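Local coordinates for choline binding protein PCPA (Streptococcus pneumoniae, PDB 4CP6) that is a choline-binding surface protein and vaccine antigen of the pneumococcus, built on leucine-rich repeats and probably involved in attachment to host cells, at residues 17-22 against 26-31. Sequence-based numbering, arbitrary orientation.
Sequences SIIQQN and YKVLTV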
ATOM      1  N   SER A  17      29.431  10.201 -21.473  1.00 20.48           N
ATOM      2  CA  SER A  17      30.786   9.811 -21.079  1.00 20.52           C
ATOM      3  C   SER A  17      30.853   9.503 -19.589  1.00 22.79           C
ATOM      4  O   SER A  17      30.163  10.150 -18.783  1.00 19.63           O
ATOM      5  CB  SER A  17      31.777  10.940 -21.361  1.00 22.71           C
ATOM      6  OG  SER A  17      31.907  11.165 -22.753  1.00 30.95           O
ATOM      7  N   ILE A  18      31.712   8.544 -19.231  1.00 18.40           N
ATOM      8  CA  ILE A  18      31.973   8.161 -17.850  1.00 17.70           C
ATOM      9  C   ILE A  18      33.266   8.818 -17.396  1.00 21.69           C
ATOM     10  O   ILE A  18      34.317   8.609 -18.031  1.00 22.06           O
ATOM     11  CB  ILE A  18      32.061   6.621 -17.650  1.00 20.28           C
ATOM     12  CG1 ILE A  18      30.778   5.908 -18.093  1.00 20.76           C
ATOM     13  CG2 ILE A  18      32.468   6.236 -16.195  1.00 22.22           C
ATOM     14  CD1 ILE A  18      29.531   6.137 -17.175  1.00 25.83           C
ATOM     15  N   ILE A  19      33.203   9.581 -16.291  1.00 18.43           N
ATOM     16  CA  ILE A  19      34.357  10.197 -15.642  1.00 17.71           C
ATOM     17  C   ILE A  19      34.524   9.458 -14.322  1.00 21.73           C
ATOM     18  O   ILE A  19      33.562   9.348 -13.556  1.00 19.96           O
ATOM     19  CB  ILE A  19      34.167  11.714 -15.422  1.00 19.98           C
ATOM     20  CG1 ILE A  19      33.957  12.450 -16.760  1.00 20.52           C
ATOM     21  CG2 ILE A  19      35.355  12.297 -14.624  1.00 20.35           C
ATOM     22  CD1 ILE A  19      33.334  13.816 -16.593  1.00 20.40           C
ATOM     23  N   GLN A  20      35.713   8.894 -14.073  1.00 20.37           N
ATOM     24  CA  GLN A  20      35.959   8.158 -12.844  1.00 19.60           C
ATOM     25  C   GLN A  20      36.991   8.891 -12.035  1.00 23.64           C
ATOM     26  O   GLN A  20      38.094   9.143 -12.540  1.00 23.44           O
ATOM     27  CB  GLN A  20      36.398   6.713 -13.121  1.00 21.34           C
ATOM     28  CG  GLN A  20      36.588   5.903 -11.841  1.00 20.46           C
ATOM     29  CD  GLN A  20      37.015   4.488 -12.113  1.00 28.59           C
ATOM     30  OE1 GLN A  20      36.382   3.770 -12.880  1.00 25.87           O
ATOM     31  NE2 GLN A  20      38.066   4.035 -11.439  1.00 30.46           N
ATOM     32  N   GLN A  21      36.638   9.275 -10.807  1.00 20.39           N
ATOM     33  CA  GLN A  21      37.527   9.995  -9.887  1.00 19.97           C
ATOM     34  C   GLN A  21      37.383   9.409  -8.502  1.00 23.18           C
ATOM     35  O   GLN A  21      36.249   9.253  -8.023  1.00 21.01           O
ATOM     36  CB  GLN A  21      37.210  11.498  -9.863  1.00 20.62           C
ATOM     37  CG  GLN A  21      37.404  12.184 -11.212  1.00 21.77           C
ATOM     38  CD  GLN A  21      37.246  13.684 -11.126  1.00 26.22           C
ATOM     39  OE1 GLN A  21      36.922  14.250 -10.072  1.00 23.88           O
ATOM     40  NE2 GLN A  21      37.525  14.368 -12.230  1.00 24.48           N
ATOM     41  N   ASN A  22      38.527   9.066  -7.856  1.00 21.79           N
ATOM     42  CA  ASN A  22      38.573   8.468  -6.522  1.00 22.20           C
ATOM     43  C   ASN A  22      37.633   7.249  -6.411  1.00 26.08           C
ATOM     44  O   ASN A  22      36.895   7.106  -5.437  1.00 26.55           O
ATOM     45  CB  ASN A  22      38.325   9.529  -5.441  1.00 23.58           C
ATOM     46  CG  ASN A  22      38.572   9.084  -4.015  1.00 49.51           C
ATOM     47  OD1 ASN A  22      37.801   9.412  -3.107  1.00 45.84           O
ATOM     48  ND2 ASN A  22      39.633   8.314  -3.780  1.00 38.82           N
ATOM     49  N   TYR A  26      30.989   8.793 -12.641  1.00 15.74           N
ATOM     50  CA  TYR A  26      30.013   9.835 -12.929  1.00 14.52           C
ATOM     51  C   TYR A  26      29.703   9.783 -14.415  1.00 18.57           C
ATOM     52  O   TYR A  26      30.609   9.538 -15.224  1.00 19.22           O
ATOM     53  CB  TYR A  26      30.574  11.220 -12.596  1.00 15.15           C
ATOM     54  CG  TYR A  26      30.992  11.363 -11.156  1.00 14.80           C
ATOM     55  CD1 TYR A  26      32.271  11.000 -10.743  1.00 15.35           C
ATOM     56  CD2 TYR A  26      30.125  11.899 -10.210  1.00 15.66           C
ATOM     57  CE1 TYR A  26      32.677  11.164  -9.424  1.00 15.36           C
ATOM     58  CE2 TYR A  26      30.508  12.035  -8.877  1.00 16.35           C
ATOM     59  CZ  TYR A  26      31.797  11.698  -8.495  1.00 16.64           C
ATOM     60  OH  TYR A  26      32.167  11.838  -7.176  1.00 19.26           O
ATOM     61  N   LYS A  27      28.444  10.020 -14.798  1.00 14.57           N
ATOM     62  CA  LYS A  27      28.095  10.001 -16.206  1.00 13.86           C
ATOM     63  C   LYS A  27      27.572  11.365 -16.613  1.00 16.64           C
ATOM     64  O   LYS A  27      26.719  11.909 -15.931  1.00 15.01           O
ATOM     65  CB  LYS A  27      27.071   8.874 -16.476  1.00 14.94           C
ATOM     66  CG  LYS A  27      26.660   8.726 -17.926  1.00 18.88           C
ATOM     67  CD  LYS A  27      25.777   7.517 -18.109  1.00 24.22           C
ATOM     68  CE  LYS A  27      25.297   7.410 -19.532  1.00 34.36           C
ATOM     69  NZ  LYS A  27      24.714   6.069 -19.805  1.00 35.78           N
ATOM     70  N   VAL A  28      28.136  11.958 -17.682  1.00 14.03           N
ATOM     71  CA  VAL A  28      27.787  13.284 -18.162  1.00 13.97           C
ATOM     72  C   VAL A  28      26.360  13.298 -18.675  1.00 16.19           C
ATOM     73  O   VAL A  28      25.987  12.485 -19.537  1.00 16.86           O
ATOM     74  CB  VAL A  28      28.796  13.777 -19.240  1.00 17.21           C
ATOM     75  CG1 VAL A  28      28.406  15.160 -19.753  1.00 16.64           C
ATOM     76  CG2 VAL A  28      30.231  13.787 -18.683  1.00 17.12           C
ATOM     77  N   LEU A  29      25.588  14.226 -18.122  1.00 14.65           N
ATOM     78  CA  LEU A  29      24.189  14.437 -18.498  1.00 15.13           C
ATOM     79  C   LEU A  29      24.063  15.563 -19.510  1.00 18.46           C
ATOM     80  O   LEU A  29      23.304  15.443 -20.481  1.00 18.09           O
ATOM     81  CB  LEU A  29      23.330  14.712 -17.256  1.00 15.23           C
ATOM     82  CG  LEU A  29      23.270  13.640 -16.192  1.00 17.22           C
ATOM     83  CD1 LEU A  29      22.498  14.155 -15.007  1.00 16.77           C
ATOM     84  CD2 LEU A  29      22.620  12.354 -16.716  1.00 17.20           C
ATOM     85  N   THR A  30      24.767  16.674 -19.259  1.00 17.58           N
ATOM     86  CA  THR A  30      24.807  17.837 -20.157  1.00 17.38           C
ATOM     87  C   THR A  30      26.222  18.427 -20.147  1.00 21.10           C
ATOM     88  O   THR A  30      26.978  18.262 -19.172  1.00 18.69           O
ATOM     89  CB  THR A  30      23.852  18.961 -19.713  1.00 21.81           C
ATOM     90  OG1 THR A  30      24.319  19.495 -18.474  1.00 19.07           O
ATOM     91  CG2 THR A  30      22.373  18.515 -19.610  1.00 19.81           C
ATOM     92  N   VAL A  31      26.569  19.140 -21.231  1.00 20.37           N
ATOM     93  CA  VAL A  31      27.854  19.833 -21.346  1.00 21.33           C
ATOM     94  C   VAL A  31      27.721  20.913 -22.404  1.00 26.29           C
ATOM     95  O   VAL A  31      27.168  20.658 -23.478  1.00 24.60           O
ATOM     96  CB  VAL A  31      29.078  18.893 -21.588  1.00 25.86           C
ATOM     97  CG1 VAL A  31      29.051  18.245 -22.976  1.00 26.06           C
ATOM     98  CG2 VAL A  31      30.407  19.632 -21.354  1.00 25.66           C
TER
HETATM   99  O   HOH W   1      34.818  11.389  -6.682  1.00 20.92           O
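Ile19 and Tyr26 form an antiparallel hydrogen-bonded pair between residues 17-22 and 26-31, the two arms of a beta hairpin. Ile19 N gives a nearly straight bond to Tyr26 O at 2.8 Å. Tyr26 N returns one to Ile19 O at 2.8 Å, more bent, with 150° at the hydrogen. The next pair, Ile18 with Lys27, is non-hydrogen-bonded. Beyond it Val28 N reaches Ser17 O at 2.9 Å. The N-to-C directions of the short strand segments make an angle of 142°, so the arms are well away from exactly antiparallel. Two CA-H...O contacts fill in between the bonds: Lys27 CA to Ser17 O, and Ile18 CA to Tyr26 O.

Ile18 and Lys27 share one face. Ile18 CD1 lies 3.7 Å from Lys27 CB and also touches CG, while the extended lysine chain carries its amine away. Ile19 and Tyr26 point to the other face. With CG1 anti to the carbonyl carbon (chi1 -60°), Ile19 brings CD1 to 3.7 Å from Val28 CG2. Tyr26 presents its ring edge to the hairpin: Ile19 O sits in the ring plane, 3.5 Å from CD1. One water joins Tyr26 OH (2.7 Å) to Gln21 O (2.9 Å), to which it donates. Ile64 of strand 63-66 packs on Ile19, Gln21 and Tyr26, and the Gln21 amide NE2 bonds to Thr65 O.

The hairpin opens the sheet that runs on into the leucine-rich repeats. Three direct backbone bonds set its register. The water bridge extends the polar link at the end nearest the turn, beyond the last direct bond between the two segments, tying the phenol end to the opposite backbone while the tyrosine itself remains buried.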